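Long-range contacts in GH127 beta-L-arabinofuranoside (Geobacillus stearothermophilus, PDB 4QK0), which probably hydrolyses beta-L-arabinofuranosides as a glycoside hydrolase of family 127, releasing L-arabinofuranose: residues R302-T307 and M360-Y365; A336-V341 and N366-G371; F379-P384 and C410-P415; I557-E562 and A627-A632. All coordinates share one frame; numbering follows the deposited sequence.

How the interactions relate
All four contacts are buried; interaction 2 lies nearest the centre of the chain and interaction 4 farthest from it. Interactions 1, 2 and 3 belong to the catalytic domain, interaction 4 to the C-terminal domain. Two residues of interaction 1, Thr307 on its loop and Ala363 on helix 354-365, bond the loop of interaction 2: Thr307 O accepts Gly367 N, and Ala363 O accepts Thr368 OG1. Gly371 O then bonds Phe380 N of interaction 3. Asn366 OD1 and Pro384 O reach across to Val558 N and Tyr630 OH of interaction 4. The chemistry differs: an arginine on a carbonyl in 1, methyl packing in 2, sulfur and rings in 3, strand pairing in 4.

Interaction 1: R302-T307 and M360-Y365; sequences RQMYIT and MERALY
Arg362 and Ile306 form a buried contact between a helix and a loop of the catalytic domain, with one hydrogen bond at its centre. Arg362 lies on helix 354-365, and Ile306 on the loop that follows helix 286-302. The arginine chain runs out straight from the helix and then bends at CD (chi3 -70°). The bend brings NH1 to the loop's carbonyl, which sits at the guanidinium edge. Arg362 NH1 donates to Ile306 O at 2.8 Å. The donor meets a lone pair in the carbonyl plane, and the acceptor lies 21° out of the guanidinium plane. Ile306 O also touches the aliphatic part of the chain, 3.3 Å from Arg362 CD. Arg362 NH1 lies 3.5 Å from Ile306 CG1, so the side chain of Ile306 flanks the bond. The bent end of Met304, a selenomethionine, brings its CE to 3.8 Å from Arg362 CD. Further back, Thr307 O packs near Ala363 CA at 4.1 Å. An alanine in place of Arg362 would probably leave Ile306 O without this donor and open a gap beside the Met304 methyl. Val558 and Gln553 of the C-terminal domain also pack on Arg362. On the loop side, Met304 O bonds Tyr613 OH of the second subunit, and Ile306 packs on that same tyrosine. The contact therefore joins helix 354-365 to the loop after helix 286-302, where the C-terminal domain and the second subunit meet them. This belongs to the helical-hairpin architecture of the six-hairpin glycosidase clan, an (alpha/alpha)6 barrel.

Interaction 2: A336-V341 and N366-G371; sequences ASIALV and NGTISG
Thr368 has OG1 between its backbone N and carbonyl carbon (chi1 51°), which places CG2 beside the N and directs it at Ser337 and Ile338. Ser337 has OG anti to its carbonyl carbon (chi1 -82°), and its CB faces the loop. Thr368 CG2 sits on the helix backbone, 3.7 Å from Ser337 C. The side chains close round this methyl: Ser337 CB lies 3.8 Å from Thr368 CG2, with Ile338 CG1 and Val341 CG2 a little farther off. One methyl thus meets three residues on one side of the helix. Helix 334-350 and helix 354-365 follow each other in the chain, within the (alpha/alpha)6 barrel of the six-hairpin clan; residues 366-371 are the loop leaving the second helix and return to the first. There, Gly367 O approaches Ser337 CB to 3.5 Å. Gly367 has no side chain to hold the backbones apart. The hydroxyls bond outside this contact: Ser337 OG to Gly308 O, and Thr368 OG1 to Ala363 O of helix 354-365. No hydrogen bond joins the two segments. Leu420 of helix 413-422 packs on Ile338 and Val341.

Interaction 3: F379-P384 and C410-P415; sequences FFYVNP and CACCPP
Phe379 and Pro414 make a CH-pi contact. Pro414 CB lies over one face of the Phe379 ring, 3.8 Å from the ring centroid and 21° off the normal. It is shifted toward the rim, and Pro414 CB comes nearest to Phe379 CZ at 3.6 Å. Plain apolar packing continues at the base, where Phe379 CB meets Cys413 CB at 4.0 Å. An alanine in place of Phe379 would probably leave Pro414 CB without the ring face it packs on and open a gap beside Pro414. The second group is sulfur on an aromatic ring. Tyr381 has CG anti to its backbone N (chi1 -156°), which swings the ring toward the cysteines. Cys412 SG approaches obliquely, 4.6 Å from the centroid of the Tyr381 ring. Cys413 SG is also oblique, 4.7 Å from the Tyr381 ring centroid. Cys410 SG, in a poorly ordered residue, lies at the ring edge. Cys410 O also comes to that edge, 3.5 Å from Tyr381 CE2. Cys412 is known in a disulfide with Cys335, but that bond is absent here. In GH127 relatives, cysteines and a glutamate hold a zinc ion. Cys335, Cys412, Cys413 and Glu333 are consistent with such a site, and Tyr381 lines its sulfurs.

Interaction 4: I557-E562 and A627-A632; sequences IVYCLE and AIPYYA
Tyr559 lies along Ile628 and Pro629, and its side chain can be followed outward. Tyr559 CB sits 3.6 Å from Ile628 O. With CG anti to the carbonyl carbon (chi1 -84°), the ring runs along the partner strand. Tyr559 CD2 meets Ile628 C at 3.3 Å, and Ala627 O lies at the ring edge. Tyr559 CE2 touches Pro629 CD at 3.7 Å. CZ and OH reach Pro629 CG. Pro629 CA stands over one face of the Tyr559 ring in a CH-pi contact. At the tip, OH bonds Val594 O of strand 593-603, which pairs with strand 620-629. The backbones pair as antiparallel strands. Cys560 N donates to Ile628 O at 2.7 Å, and Ile628 N returns to Cys560 O at 3.0 Å. Past the strand end, where a 3-10 turn begins, Tyr630 N bonds Val558 O at 2.8 Å. Cys560 and Ile628 share one sheet face. Leu561 CD2 presses on Ala627 CB at 3.4 Å, tighter than usual. Glu562, just before a short helix, passes its OE1 beside Ile628 CD1. OE1 makes a salt bridge with Arg636, and OE2 accepts Cys634 N. A water bridges Glu562 OE1 and Ala632 O. This strand pair lies in the beta-sheet of the GH127 C-terminal domain. Pro629 faces Tyr559 at a non-hydrogen-bonded position, so its missing N-H costs the pairing nothing, while its CA and ring carbons pack on the tyrosine.

Interaction 1: R302-T307 and M360-Y365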
loop_
_atom_site.group_PDB
_atom_site.type_symbol
_atom_site.label_atom_id
_atom_site.label_comp_id
_atom_site.label_asym_id
_atom_site.label_seq_id
_atom_site.Cartn_x
_atom_site.Cartn_y
_atom_site.Cartn_z
ATOM N N ARG A 302 -20.169 4.118 3.804
ATOM C CA ARG A 302 -18.912 4.768 3.436
ATOM C C ARG A 302 -17.695 3.962 3.681
ATOM O O ARG A 302 -16.711 4.270 3.070
ATOM C CB ARG A 302 -18.798 6.121 4.118
ATOM C CG ARG A 302 -19.976 6.977 3.764
ATOM C CD ARG A 302 -19.763 8.394 4.101
ATOM N NE ARG A 302 -20.785 9.238 3.499
ATOM C CZ ARG A 302 -20.693 10.565 3.451
ATOM N NH1 ARG A 302 -19.613 11.177 3.934
ATOM N NH2 ARG A 302 -21.659 11.277 2.892
ATOM N N GLN A 303 -17.723 2.973 4.577
ATOM C CA GLN A 303 -16.486 2.250 4.937
ATOM C C GLN A 303 -16.638 0.744 4.963
ATOM O O GLN A 303 -16.026 0.071 5.763
ATOM C CB GLN A 303 -15.907 2.735 6.235
ATOM C CG GLN A 303 -15.549 4.221 6.209
ATOM C CD GLN A 303 -14.684 4.584 7.403
ATOM O OE1 GLN A 303 -13.520 4.200 7.491
ATOM N NE2 GLN A 303 -15.290 5.249 8.397
HETATM N N MSE A 304 -17.419 0.217 4.044
HETATM C CA MSE A 304 -17.657 -1.185 3.960
HETATM C C MSE A 304 -17.435 -1.676 2.557
HETATM O O MSE A 304 -17.889 -1.058 1.618
HETATM C CB MSE A 304 -19.119 -1.490 4.335
HETATM C CG MSE A 304 -19.395 -2.955 4.358
HETATM SE SE MSE A 304 -21.311 -3.409 4.704
HETATM C CE MSE A 304 -22.099 -2.792 3.076
ATOM N N TYR A 305 -16.784 -2.847 2.427
ATOM C CA TYR A 305 -16.556 -3.482 1.122
ATOM C C TYR A 305 -17.799 -4.194 0.644
ATOM O O TYR A 305 -18.637 -4.610 1.429
ATOM C CB TYR A 305 -15.380 -4.474 1.244
ATOM C CG TYR A 305 -13.989 -3.792 1.401
ATOM C CD1 TYR A 305 -13.292 -3.357 0.292
ATOM C CD2 TYR A 305 -13.418 -3.624 2.626
ATOM C CE1 TYR A 305 -12.053 -2.750 0.409
ATOM C CE2 TYR A 305 -12.188 -3.008 2.752
ATOM C CZ TYR A 305 -11.488 -2.591 1.612
ATOM O OH TYR A 305 -10.253 -1.931 1.757
ATOM N N ILE A 306 -17.868 -4.469 -0.637
ATOM C CA ILE A 306 -19.036 -5.072 -1.177
ATOM C C ILE A 306 -19.267 -6.495 -0.601
ATOM O O ILE A 306 -20.371 -6.979 -0.623
ATOM C CB ILE A 306 -19.011 -5.075 -2.708
ATOM C CG1 ILE A 306 -20.374 -5.438 -3.280
ATOM C CG2 ILE A 306 -17.921 -6.007 -3.216
ATOM C CD1 ILE A 306 -20.479 -5.364 -4.789
ATOM N N THR A 307 -18.222 -7.106 -0.090
ATOM C CA THR A 307 -18.266 -8.398 0.528
ATOM C C THR A 307 -18.762 -8.383 1.996
ATOM O O THR A 307 -18.865 -9.441 2.624
ATOM C CB THR A 307 -16.845 -8.989 0.567
ATOM O OG1 THR A 307 -15.961 -8.050 1.179
ATOM C CG2 THR A 307 -16.372 -9.287 -0.829
HETATM N N MSE A 360 -26.372 -7.918 7.223
HETATM C CA MSE A 360 -26.120 -9.159 7.896
HETATM C C MSE A 360 -25.938 -10.225 6.843
HETATM O O MSE A 360 -25.024 -11.042 6.943
HETATM C CB MSE A 360 -27.355 -9.479 8.776
HETATM C CG MSE A 360 -27.226 -10.796 9.489
HETATM SE SE MSE A 360 -28.813 -11.305 10.560
HETATM C CE MSE A 360 -28.541 -9.983 11.799
ATOM N N GLU A 361 -26.861 -10.267 5.866
ATOM C CA GLU A 361 -26.856 -11.308 4.850
ATOM C C GLU A 361 -25.624 -11.172 3.962
ATOM O O GLU A 361 -24.950 -12.164 3.650
ATOM C CB GLU A 361 -28.130 -11.217 4.042
ATOM C CG GLU A 361 -28.183 -12.046 2.783
ATOM C CD GLU A 361 -29.513 -11.930 2.080
ATOM O OE1 GLU A 361 -29.746 -10.868 1.438
ATOM O OE2 GLU A 361 -30.322 -12.917 2.125
ATOM N N ARG A 362 -25.304 -9.937 3.551
ATOM C CA ARG A 362 -24.052 -9.679 2.788
ATOM C C ARG A 362 -22.795 -10.258 3.503
ATOM O O ARG A 362 -22.030 -11.013 2.903
ATOM C CB ARG A 362 -23.902 -8.207 2.571
ATOM C CG ARG A 362 -22.757 -7.783 1.684
ATOM C CD ARG A 362 -22.638 -6.271 1.614
ATOM N NE ARG A 362 -23.712 -5.639 0.874
ATOM C CZ ARG A 362 -23.898 -5.747 -0.439
ATOM N NH1 ARG A 362 -23.054 -6.444 -1.229
ATOM N NH2 ARG A 362 -24.909 -5.120 -1.007
ATOM N N ALA A 363 -22.641 -9.986 4.781
ATOM C CA ALA A 363 -21.514 -10.527 5.521
ATOM C C ALA A 363 -21.534 -12.036 5.645
ATOM O O ALA A 363 -20.496 -12.724 5.466
ATOM C CB ALA A 363 -21.388 -9.909 6.880
ATOM N N LEU A 364 -22.718 -12.569 5.847
ATOM C CA LEU A 364 -22.874 -13.986 6.025
ATOM C C LEU A 364 -22.547 -14.824 4.811
ATOM O O LEU A 364 -21.989 -15.939 4.955
ATOM C CB LEU A 364 -24.307 -14.321 6.466
ATOM C CG LEU A 364 -24.643 -14.133 7.950
ATOM C CD1 LEU A 364 -26.151 -14.398 8.138
ATOM C CD2 LEU A 364 -23.862 -15.070 8.859
ATOM N N TYR A 365 -22.933 -14.360 3.639
ATOM C CA TYR A 365 -22.771 -15.139 2.424
ATOM C C TYR A 365 -21.496 -14.741 1.633
ATOM O O TYR A 365 -21.278 -15.242 0.494
ATOM C CB TYR A 365 -24.021 -15.055 1.506
ATOM C CG TYR A 365 -25.265 -15.776 2.056
ATOM C CD1 TYR A 365 -26.092 -15.148 2.954
ATOM C CD2 TYR A 365 -25.545 -17.092 1.734
ATOM C CE1 TYR A 365 -27.207 -15.784 3.475
ATOM C CE2 TYR A 365 -26.660 -17.747 2.242
ATOM C CZ TYR A 365 -27.490 -17.084 3.127
ATOM O OH TYR A 365 -28.609 -17.669 3.694
#

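Interaction 2: A336-V341 and N366-G371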
loop_
_atom_site.group_PDB
_atom_site.type_symbol
_atom_site.label_atom_id
_atom_site.label_comp_id
_atom_site.label_asym_id
_atom_site.label_seq_id
_atom_site.Cartn_x
_atom_site.Cartn_y
_atom_site.Cartn_z
ATOM N N ALA A 336 -13.835 -9.201 11.842
ATOM C CA ALA A 336 -14.551 -7.938 11.758
ATOM C C ALA A 336 -15.864 -8.153 11.055
ATOM O O ALA A 336 -16.832 -7.480 11.366
ATOM C CB ALA A 336 -13.744 -6.888 11.023
ATOM N N SER A 337 -15.884 -9.048 10.074
ATOM C CA SER A 337 -17.099 -9.319 9.348
ATOM C C SER A 337 -18.091 -10.117 10.232
ATOM O O SER A 337 -19.295 -9.856 10.200
ATOM C CB SER A 337 -16.818 -10.047 8.053
ATOM O OG SER A 337 -16.425 -9.109 7.076
ATOM N N ILE A 338 -17.562 -11.023 11.059
ATOM C CA ILE A 338 -18.343 -11.692 12.058
ATOM C C ILE A 338 -18.903 -10.650 13.008
ATOM O O ILE A 338 -20.082 -10.669 13.373
ATOM C CB ILE A 338 -17.476 -12.707 12.811
ATOM C CG1 ILE A 338 -17.045 -13.842 11.882
ATOM C CG2 ILE A 338 -18.192 -13.233 14.036
ATOM C CD1 ILE A 338 -15.999 -14.749 12.519
ATOM N N ALA A 339 -18.060 -9.723 13.460
ATOM C CA ALA A 339 -18.534 -8.690 14.405
ATOM C C ALA A 339 -19.630 -7.819 13.770
ATOM O O ALA A 339 -20.557 -7.378 14.447
ATOM C CB ALA A 339 -17.400 -7.808 14.835
ATOM N N LEU A 340 -19.549 -7.602 12.463
ATOM C CA LEU A 340 -20.595 -6.836 11.810
ATOM C C LEU A 340 -21.915 -7.595 11.894
ATOM O O LEU A 340 -22.970 -7.022 12.104
ATOM C CB LEU A 340 -20.219 -6.551 10.392
ATOM C CG LEU A 340 -21.178 -5.837 9.453
ATOM C CD1 LEU A 340 -21.594 -4.483 10.018
ATOM C CD2 LEU A 340 -20.519 -5.666 8.097
ATOM N N VAL A 341 -21.861 -8.894 11.729
ATOM C CA VAL A 341 -23.073 -9.680 11.855
ATOM C C VAL A 341 -23.703 -9.492 13.261
ATOM O O VAL A 341 -24.917 -9.293 13.371
ATOM C CB VAL A 341 -22.810 -11.156 11.604
ATOM C CG1 VAL A 341 -24.065 -11.993 11.918
ATOM C CG2 VAL A 341 -22.395 -11.370 10.145
ATOM N N ASN A 366 -20.669 -13.872 2.207
ATOM C CA ASN A 366 -19.494 -13.349 1.482
ATOM C C ASN A 366 -18.310 -13.253 2.369
ATOM O O ASN A 366 -17.604 -14.225 2.530
ATOM C CB ASN A 366 -19.819 -12.031 0.818
ATOM C CG ASN A 366 -20.948 -12.179 -0.207
ATOM O OD1 ASN A 366 -20.723 -12.598 -1.348
ATOM N ND2 ASN A 366 -22.166 -11.780 0.178
ATOM N N GLY A 367 -18.120 -12.163 3.062
ATOM C CA GLY A 367 -16.871 -11.942 3.783
ATOM C C GLY A 367 -16.617 -12.627 5.097
ATOM O O GLY A 367 -15.591 -12.336 5.755
ATOM N N THR A 368 -17.560 -13.444 5.557
ATOM C CA THR A 368 -17.323 -14.240 6.766
ATOM C C THR A 368 -16.835 -15.606 6.280
ATOM O O THR A 368 -15.749 -16.009 6.606
ATOM C CB THR A 368 -18.581 -14.460 7.658
ATOM O OG1 THR A 368 -19.659 -14.945 6.842
ATOM C CG2 THR A 368 -18.994 -13.173 8.330
ATOM N N ILE A 369 -17.696 -16.335 5.588
ATOM C CA ILE A 369 -17.382 -17.655 5.182
ATOM C C ILE A 369 -16.203 -17.686 4.162
ATOM O O ILE A 369 -15.600 -18.735 3.966
ATOM C CB ILE A 369 -18.626 -18.395 4.623
ATOM C CG1 ILE A 369 -19.388 -17.563 3.675
ATOM C CG2 ILE A 369 -19.566 -18.798 5.763
ATOM C CD1 ILE A 369 -20.423 -18.352 2.882
ATOM N N SER A 370 -15.897 -16.559 3.529
ATOM C CA SER A 370 -14.683 -16.453 2.712
ATOM C C SER A 370 -13.447 -16.756 3.523
ATOM O O SER A 370 -12.434 -17.167 2.972
ATOM C CB SER A 370 -14.546 -15.063 2.110
ATOM O OG SER A 370 -14.367 -14.064 3.108
ATOM N N GLY A 371 -13.555 -16.599 4.836
ATOM C CA GLY A 371 -12.501 -16.880 5.765
ATOM C C GLY A 371 -12.094 -18.342 5.994
ATOM O O GLY A 371 -11.178 -18.615 6.776
#

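Interaction 3: F379-P384 and C410-P415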
loop_
_atom_site.group_PDB
_atom_site.type_symbol
_atom_site.label_atom_id
_atom_site.label_comp_id
_atom_site.label_asym_id
_atom_site.label_seq_id
_atom_site.Cartn_x
_atom_site.Cartn_y
_atom_site.Cartn_z
ATOM N N PHE A 379 -7.813 -21.399 6.931
ATOM C CA PHE A 379 -8.453 -20.112 7.142
ATOM C C PHE A 379 -7.650 -18.925 6.605
ATOM O O PHE A 379 -6.417 -18.987 6.465
ATOM C CB PHE A 379 -8.686 -19.913 8.617
ATOM C CG PHE A 379 -9.455 -21.024 9.258
ATOM C CD1 PHE A 379 -8.779 -22.179 9.753
ATOM C CD2 PHE A 379 -10.828 -20.997 9.324
ATOM C CE1 PHE A 379 -9.477 -23.241 10.336
ATOM C CE2 PHE A 379 -11.516 -22.055 9.938
ATOM C CZ PHE A 379 -10.846 -23.158 10.443
ATOM N N PHE A 380 -8.388 -17.851 6.303
ATOM C CA PHE A 380 -7.828 -16.531 6.128
ATOM C C PHE A 380 -8.088 -15.675 7.369
ATOM O O PHE A 380 -9.167 -15.726 7.987
ATOM C CB PHE A 380 -8.518 -15.797 4.977
ATOM C CG PHE A 380 -8.025 -16.120 3.629
ATOM C CD1 PHE A 380 -6.699 -16.284 3.376
ATOM C CD2 PHE A 380 -8.910 -16.276 2.615
ATOM C CE1 PHE A 380 -6.280 -16.613 2.100
ATOM C CE2 PHE A 380 -8.504 -16.591 1.329
ATOM C CZ PHE A 380 -7.176 -16.751 1.072
ATOM N N TYR A 381 -7.097 -14.869 7.716
ATOM C CA TYR A 381 -7.266 -13.782 8.652
ATOM C C TYR A 381 -7.795 -12.592 7.832
ATOM O O TYR A 381 -8.826 -12.049 8.130
ATOM C CB TYR A 381 -5.938 -13.532 9.314
ATOM C CG TYR A 381 -5.996 -12.865 10.654
ATOM C CD1 TYR A 381 -6.029 -11.485 10.737
ATOM C CD2 TYR A 381 -5.961 -13.600 11.833
ATOM C CE1 TYR A 381 -6.065 -10.824 11.951
ATOM C CE2 TYR A 381 -5.978 -12.945 13.064
ATOM C CZ TYR A 381 -6.044 -11.546 13.114
ATOM O OH TYR A 381 -6.080 -10.814 14.291
ATOM N N VAL A 382 -7.147 -12.310 6.710
ATOM C CA VAL A 382 -7.432 -11.177 5.821
ATOM C C VAL A 382 -8.178 -11.605 4.606
ATOM O O VAL A 382 -7.851 -12.635 4.021
ATOM C CB VAL A 382 -6.088 -10.588 5.376
ATOM C CG1 VAL A 382 -6.211 -9.723 4.167
ATOM C CG2 VAL A 382 -5.441 -9.872 6.547
ATOM N N ASN A 383 -9.204 -10.842 4.213
ATOM C CA ASN A 383 -10.034 -11.220 3.088
ATOM C C ASN A 383 -9.983 -10.177 1.974
ATOM O O ASN A 383 -10.826 -9.258 1.910
ATOM C CB ASN A 383 -11.492 -11.412 3.473
ATOM C CG ASN A 383 -11.659 -12.532 4.445
ATOM O OD1 ASN A 383 -11.512 -12.317 5.642
ATOM N ND2 ASN A 383 -11.833 -13.746 3.939
ATOM N N PRO A 384 -9.048 -10.341 1.048
ATOM C CA PRO A 384 -8.828 -9.308 0.046
ATOM C C PRO A 384 -9.866 -9.389 -1.037
ATOM O O PRO A 384 -10.533 -10.398 -1.178
ATOM C CB PRO A 384 -7.447 -9.658 -0.475
ATOM C CG PRO A 384 -7.406 -11.148 -0.377
ATOM C CD PRO A 384 -8.141 -11.486 0.880
ATOM N N CYS A 410 -2.730 -15.712 17.356
ATOM C CA CYS A 410 -4.017 -15.140 17.015
ATOM C C CYS A 410 -4.663 -16.086 15.992
ATOM O O CYS A 410 -4.809 -15.779 14.788
ATOM C CB CYS A 410 -3.890 -13.703 16.512
ATOM S SG CYS A 410 -5.168 -12.645 17.249
ATOM N N ALA A 411 -5.009 -17.265 16.513
ATOM C CA ALA A 411 -5.830 -18.249 15.814
ATOM C C ALA A 411 -7.277 -18.032 16.231
ATOM O O ALA A 411 -7.883 -18.879 16.879
ATOM C CB ALA A 411 -5.379 -19.671 16.141
ATOM N N CYS A 412 -7.816 -16.882 15.843
ATOM C CA CYS A 412 -9.197 -16.532 16.118
ATOM C C CYS A 412 -10.097 -16.825 14.915
ATOM O O CYS A 412 -11.250 -17.194 15.075
ATOM C CB CYS A 412 -9.302 -15.057 16.523
ATOM S SG CYS A 412 -8.676 -13.881 15.298
ATOM N N CYS A 413 -9.574 -16.674 13.711
ATOM C CA CYS A 413 -10.353 -16.978 12.523
ATOM C C CYS A 413 -11.199 -18.252 12.728
ATOM O O CYS A 413 -12.392 -18.241 12.410
ATOM C CB CYS A 413 -9.436 -17.134 11.323
ATOM S SG CYS A 413 -7.755 -16.599 11.696
ATOM N N PRO A 414 -10.593 -19.349 13.277
ATOM C CA PRO A 414 -11.362 -20.600 13.458
ATOM C C PRO A 414 -12.445 -20.636 14.587
ATOM O O PRO A 414 -13.624 -20.762 14.253
ATOM C CB PRO A 414 -10.274 -21.678 13.655
ATOM C CG PRO A 414 -8.967 -21.023 13.375
ATOM C CD PRO A 414 -9.166 -19.557 13.601
ATOM N N PRO A 415 -12.067 -20.544 15.907
ATOM C CA PRO A 415 -13.143 -20.671 16.924
ATOM C C PRO A 415 -14.136 -19.507 16.839
ATOM O O PRO A 415 -15.305 -19.634 17.318
ATOM C CB PRO A 415 -12.387 -20.661 18.271
ATOM C CG PRO A 415 -11.118 -19.922 18.004
ATOM C CD PRO A 415 -10.784 -20.149 16.538
#

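Interaction 4: I557-E562 and A627-A632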
loop_
_atom_site.group_PDB
_atom_site.type_symbol
_atom_site.label_atom_id
_atom_site.label_comp_id
_atom_site.label_asym_id
_atom_site.label_seq_id
_atom_site.Cartn_x
_atom_site.Cartn_y
_atom_site.Cartn_z
ATOM N N ILE A 557 -25.199 -13.021 -3.259
ATOM C CA ILE A 557 -23.857 -13.505 -3.435
ATOM C C ILE A 557 -23.057 -12.668 -4.437
ATOM O O ILE A 557 -23.473 -12.477 -5.578
ATOM C CB ILE A 557 -23.827 -14.988 -3.819
ATOM C CG1 ILE A 557 -24.213 -15.777 -2.555
ATOM C CG2 ILE A 557 -22.421 -15.373 -4.261
ATOM C CD1 ILE A 557 -24.332 -17.251 -2.802
ATOM N N VAL A 558 -21.953 -12.145 -3.926
ATOM C CA VAL A 558 -21.005 -11.429 -4.703
ATOM C C VAL A 558 -20.063 -12.460 -5.347
ATOM O O VAL A 558 -19.550 -13.376 -4.679
ATOM C CB VAL A 558 -20.200 -10.444 -3.845
ATOM C CG1 VAL A 558 -19.195 -9.715 -4.689
ATOM C CG2 VAL A 558 -21.119 -9.406 -3.209
ATOM N N TYR A 559 -19.795 -12.211 -6.617
ATOM C CA TYR A 559 -18.979 -13.092 -7.439
ATOM C C TYR A 559 -17.537 -12.553 -7.613
ATOM O O TYR A 559 -17.272 -11.406 -7.348
ATOM C CB TYR A 559 -19.700 -13.264 -8.795
ATOM C CG TYR A 559 -20.723 -14.345 -8.670
ATOM C CD1 TYR A 559 -21.891 -14.154 -7.957
ATOM C CD2 TYR A 559 -20.462 -15.604 -9.189
ATOM C CE1 TYR A 559 -22.800 -15.201 -7.747
ATOM C CE2 TYR A 559 -21.371 -16.621 -9.065
ATOM C CZ TYR A 559 -22.531 -16.434 -8.307
ATOM O OH TYR A 559 -23.388 -17.492 -8.134
ATOM N N CYS A 560 -16.635 -13.424 -8.053
ATOM C CA CYS A 560 -15.239 -13.062 -8.343
ATOM C C CYS A 560 -14.736 -13.868 -9.512
ATOM O O CYS A 560 -15.386 -14.879 -9.915
ATOM C CB CYS A 560 -14.370 -13.285 -7.166
ATOM S SG CYS A 560 -14.002 -14.987 -6.771
ATOM N N LEU A 561 -13.643 -13.391 -10.123
ATOM C CA LEU A 561 -12.966 -14.160 -11.190
ATOM C C LEU A 561 -11.674 -14.680 -10.650
ATOM O O LEU A 561 -10.961 -13.965 -9.925
ATOM C CB LEU A 561 -12.660 -13.329 -12.401
ATOM C CG LEU A 561 -13.727 -12.475 -13.030
ATOM C CD1 LEU A 561 -13.266 -11.906 -14.376
ATOM C CD2 LEU A 561 -14.947 -13.276 -13.254
ATOM N N GLU A 562 -11.407 -15.963 -10.905
ATOM C CA GLU A 562 -10.142 -16.609 -10.518
ATOM C C GLU A 562 -9.283 -17.041 -11.744
ATOM O O GLU A 562 -9.802 -17.380 -12.820
ATOM C CB GLU A 562 -10.411 -17.843 -9.670
ATOM C CG GLU A 562 -10.929 -17.581 -8.244
ATOM C CD GLU A 562 -10.705 -18.794 -7.337
ATOM O OE1 GLU A 562 -11.454 -19.740 -7.496
ATOM O OE2 GLU A 562 -9.753 -18.821 -6.531
ATOM N N ALA A 627 -17.226 -16.720 -13.614
ATOM C CA ALA A 627 -17.139 -16.158 -12.289
ATOM C C ALA A 627 -17.776 -17.139 -11.315
ATOM O O ALA A 627 -18.771 -17.769 -11.638
ATOM C CB ALA A 627 -17.811 -14.794 -12.245
ATOM N N ILE A 628 -17.216 -17.196 -10.115
ATOM C CA ILE A 628 -17.723 -18.010 -9.040
ATOM C C ILE A 628 -17.971 -17.148 -7.772
ATOM O O ILE A 628 -17.547 -15.994 -7.720
ATOM C CB ILE A 628 -16.722 -19.131 -8.672
ATOM C CG1 ILE A 628 -15.344 -18.548 -8.323
ATOM C CG2 ILE A 628 -16.577 -20.111 -9.841
ATOM C CD1 ILE A 628 -14.779 -19.051 -7.046
ATOM N N PRO A 629 -18.667 -17.712 -6.755
ATOM C CA PRO A 629 -18.942 -16.953 -5.567
ATOM C C PRO A 629 -17.687 -16.587 -4.835
ATOM O O PRO A 629 -16.795 -17.432 -4.674
ATOM C CB PRO A 629 -19.778 -17.947 -4.710
ATOM C CG PRO A 629 -20.509 -18.751 -5.696
ATOM C CD PRO A 629 -19.495 -18.946 -6.801
ATOM N N TYR A 630 -17.643 -15.362 -4.336
ATOM C CA TYR A 630 -16.486 -14.864 -3.624
ATOM C C TYR A 630 -16.077 -15.770 -2.508
ATOM O O TYR A 630 -14.888 -16.088 -2.384
ATOM C CB TYR A 630 -16.724 -13.439 -3.092
ATOM C CG TYR A 630 -15.593 -12.951 -2.232
ATOM C CD1 TYR A 630 -14.455 -12.405 -2.789
ATOM C CD2 TYR A 630 -15.682 -12.991 -0.851
ATOM C CE1 TYR A 630 -13.412 -11.971 -1.969
ATOM C CE2 TYR A 630 -14.660 -12.514 -0.056
ATOM C CZ TYR A 630 -13.517 -12.033 -0.621
ATOM O OH TYR A 630 -12.530 -11.596 0.200
ATOM N N TYR A 631 -17.050 -16.223 -1.708
ATOM C CA TYR A 631 -16.714 -17.046 -0.527
ATOM C C TYR A 631 -15.956 -18.284 -0.908
ATOM O O TYR A 631 -15.158 -18.816 -0.083
ATOM C CB TYR A 631 -17.979 -17.452 0.320
ATOM C CG TYR A 631 -18.842 -18.483 -0.308
ATOM C CD1 TYR A 631 -18.448 -19.836 -0.323
ATOM C CD2 TYR A 631 -20.001 -18.140 -0.962
ATOM C CE1 TYR A 631 -19.230 -20.811 -0.967
ATOM C CE2 TYR A 631 -20.786 -19.100 -1.593
ATOM C CZ TYR A 631 -20.381 -20.467 -1.580
ATOM O OH TYR A 631 -21.172 -21.431 -2.205
ATOM N N ALA A 632 -16.207 -18.781 -2.128
ATOM C CA ALA A 632 -15.586 -20.048 -2.581
ATOM C C ALA A 632 -14.243 -19.929 -3.288
ATOM O O ALA A 632 -13.727 -20.929 -3.790
ATOM C CB ALA A 632 -16.534 -20.783 -3.488
HETATM O O HOH W 1 -11.587 -21.707 -5.534
#